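Local coordinates for protein NADH dehydrogenase, putative (Plasmodium falciparum, PDB 5JWC) that probably oxidises NADH and passes the electrons through a bound FAD to ubiquinone, as a type II NADH dehydrogenase of the malaria parasite, at residues N141-N146 with L293-G298. Residues are numbered along the deposited sequence; the frame is centred on the assembly and turned at random.
Sequences NTFNIN and LIWASG
Trp-295 and Gly-298 meet the tight turn Thr-142 to Ile-145 and the residue before it in a surface contact of mixed polar and apolar character, between the loop that leads from strand 138-140 to helix 148-151 and the end of strand 292-295 with the loop that follows it. Two bonds join the backbone of Asn-141 to 293-298. Asn-141 N donates to Gly-298 O at 3.0 Å, from well above the carbonyl plane and bent to 139° at the hydrogen. Its O receives a weak bond from the indole, Trp-295 NE1 to Asn-141 O being 3.4 Å. Trp-295 CG lies anti to the backbone N (chi1 -157°), carrying the indole from the strand across to the loop. There Ile-145 CD1 meets the rim of the six-membered ring at its edge, 3.8 Å from Trp-295 CH2, while Phe-143 CD2 comes near the same edge at 4.3 Å from Trp-295 CZ2. The loop is a type I' turn closed by Ile-145 N on Thr-142 O, and an Asx turn overlaps its start: Phe-143 N donates to Asn-141 OD1 at 2.9 Å, nearly straight (160°), from above the plane of the amide. With the chain folded back this way, Asn-141 O sits over the centre of one face of the Phe-143 ring, whose CZ reaches to 4.1 Å from Gly-298 CA. Strand 292-295 runs between strands 153-154 and 190-194 in a parallel sheet, consistent with the NADH-binding Rossmann-type domain of this two-dinucleotide-fold family. The loop 141-146, which probably leads out of the FAD-binding domain, meets this sheet here. Gly-298, with no side chain, lets the turn lie close against its backbone. Val-148 of helix 148-151 and Val-194 also pack on the indole of Trp-295.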
loop_
_atom_site.group_PDB
_atom_site.type_symbol
_atom_site.label_atom_id
_atom_site.label_comp_id
_atom_site.label_asym_id
_atom_site.label_seq_id
_atom_site.Cartn_x
_atom_site.Cartn_y
_atom_site.Cartn_z
ATOM N N ASN A 141 1.361 21.802 -12.569
ATOM C CA ASN A 141 0.883 23.125 -12.963
ATOM C C ASN A 141 -0.595 23.099 -13.340
ATOM O O ASN A 141 -0.990 22.386 -14.256
ATOM C CB ASN A 141 1.701 23.663 -14.135
ATOM C CG ASN A 141 1.348 25.102 -14.487
ATOM O OD1 ASN A 141 0.596 25.771 -13.769
ATOM N ND2 ASN A 141 1.911 25.591 -15.591
ATOM N N THR A 142 -1.395 23.888 -12.636
ATOM C CA THR A 142 -2.838 23.959 -12.871
ATOM C C THR A 142 -3.232 25.019 -13.895
ATOM O O THR A 142 -4.421 25.179 -14.189
ATOM C CB THR A 142 -3.602 24.281 -11.594
ATOM O OG1 THR A 142 -3.318 25.636 -11.205
ATOM C CG2 THR A 142 -3.203 23.328 -10.476
ATOM N N PHE A 143 -2.244 25.768 -14.392
ATOM C CA PHE A 143 -2.487 26.913 -15.272
ATOM C C PHE A 143 -3.441 27.933 -14.622
ATOM O O PHE A 143 -4.095 28.705 -15.311
ATOM C CB PHE A 143 -3.040 26.439 -16.622
ATOM C CG PHE A 143 -2.184 25.397 -17.301
ATOM C CD1 PHE A 143 -0.800 25.506 -17.305
ATOM C CD2 PHE A 143 -2.761 24.293 -17.909
ATOM C CE1 PHE A 143 -0.010 24.543 -17.924
ATOM C CE2 PHE A 143 -1.977 23.323 -18.527
ATOM C CZ PHE A 143 -0.604 23.451 -18.533
ATOM N N ASN A 144 -3.521 27.904 -13.293
ATOM C CA ASN A 144 -4.404 28.766 -12.512
ATOM C C ASN A 144 -5.866 28.634 -12.922
ATOM O O ASN A 144 -6.661 29.521 -12.647
ATOM C CB ASN A 144 -3.981 30.235 -12.620
ATOM C CG ASN A 144 -2.606 30.490 -12.035
ATOM O OD1 ASN A 144 -1.695 30.944 -12.733
ATOM N ND2 ASN A 144 -2.446 30.188 -10.750
ATOM N N ILE A 145 -6.207 27.534 -13.584
ATOM C CA ILE A 145 -7.584 27.261 -13.961
ATOM C C ILE A 145 -8.368 27.002 -12.691
ATOM O O ILE A 145 -7.968 26.196 -11.848
ATOM C CB ILE A 145 -7.688 26.071 -14.930
ATOM C CG1 ILE A 145 -6.874 26.360 -16.186
ATOM C CG2 ILE A 145 -9.144 25.783 -15.293
ATOM C CD1 ILE A 145 -6.732 25.177 -17.098
ATOM N N ASN A 146 -9.450 27.750 -12.526
ATOM C CA ASN A 146 -10.252 27.679 -11.320
ATOM C C ASN A 146 -10.709 26.254 -11.047
ATOM O O ASN A 146 -11.288 25.606 -11.922
ATOM C CB ASN A 146 -11.454 28.615 -11.443
ATOM C CG ASN A 146 -12.391 28.522 -10.261
ATOM O OD1 ASN A 146 -12.010 28.826 -9.124
ATOM N ND2 ASN A 146 -13.634 28.102 -10.520
ATOM N N LEU A 293 -11.764 13.256 -11.953
ATOM C CA LEU A 293 -11.066 14.108 -12.913
ATOM C C LEU A 293 -9.562 13.981 -12.711
ATOM O O LEU A 293 -9.045 14.277 -11.635
ATOM C CB LEU A 293 -11.485 15.573 -12.766
ATOM C CG LEU A 293 -10.831 16.593 -13.706
ATOM C CD1 LEU A 293 -11.176 16.296 -15.158
ATOM C CD2 LEU A 293 -11.294 18.000 -13.324
ATOM N N ILE A 294 -8.864 13.536 -13.750
ATOM C CA ILE A 294 -7.432 13.304 -13.664
ATOM C C ILE A 294 -6.685 14.335 -14.501
ATOM O O ILE A 294 -6.930 14.468 -15.700
ATOM C CB ILE A 294 -7.083 11.875 -14.114
ATOM C CG1 ILE A 294 -7.669 10.877 -13.121
ATOM C CG2 ILE A 294 -5.562 11.671 -14.229
ATOM C CD1 ILE A 294 -7.875 9.482 -13.684
ATOM N N TRP A 295 -5.785 15.075 -13.857
ATOM C CA TRP A 295 -5.027 16.120 -14.530
ATOM C C TRP A 295 -3.628 15.604 -14.881
ATOM O O TRP A 295 -2.741 15.547 -14.029
ATOM C CB TRP A 295 -4.935 17.365 -13.638
ATOM C CG TRP A 295 -4.674 18.643 -14.373
ATOM C CD1 TRP A 295 -3.457 19.268 -14.560
ATOM C CD2 TRP A 295 -5.651 19.476 -15.000
ATOM N NE1 TRP A 295 -3.633 20.431 -15.277
ATOM C CE2 TRP A 295 -4.968 20.584 -15.547
ATOM C CE3 TRP A 295 -7.038 19.398 -15.148
ATOM C CZ2 TRP A 295 -5.633 21.595 -16.232
ATOM C CZ3 TRP A 295 -7.692 20.413 -15.823
ATOM C CH2 TRP A 295 -6.991 21.488 -16.356
ATOM N N ALA A 296 -3.429 15.228 -16.140
ATOM C CA ALA A 296 -2.257 14.433 -16.484
ATOM C C ALA A 296 -1.120 15.278 -17.022
ATOM O O ALA A 296 -0.043 14.759 -17.297
ATOM C CB ALA A 296 -2.632 13.344 -17.502
ATOM N N SER A 297 -1.356 16.581 -17.125
ATOM C CA SER A 297 -0.463 17.496 -17.825
ATOM C C SER A 297 -0.057 18.709 -16.982
ATOM O O SER A 297 -0.807 19.161 -16.122
ATOM C CB SER A 297 -1.143 17.967 -19.116
ATOM O OG SER A 297 -2.487 18.389 -18.860
ATOM N N GLY A 298 1.146 19.222 -17.229
ATOM C CA GLY A 298 1.557 20.500 -16.675
ATOM C C GLY A 298 2.687 20.515 -15.660
ATOM O O GLY A 298 2.572 19.975 -14.552
#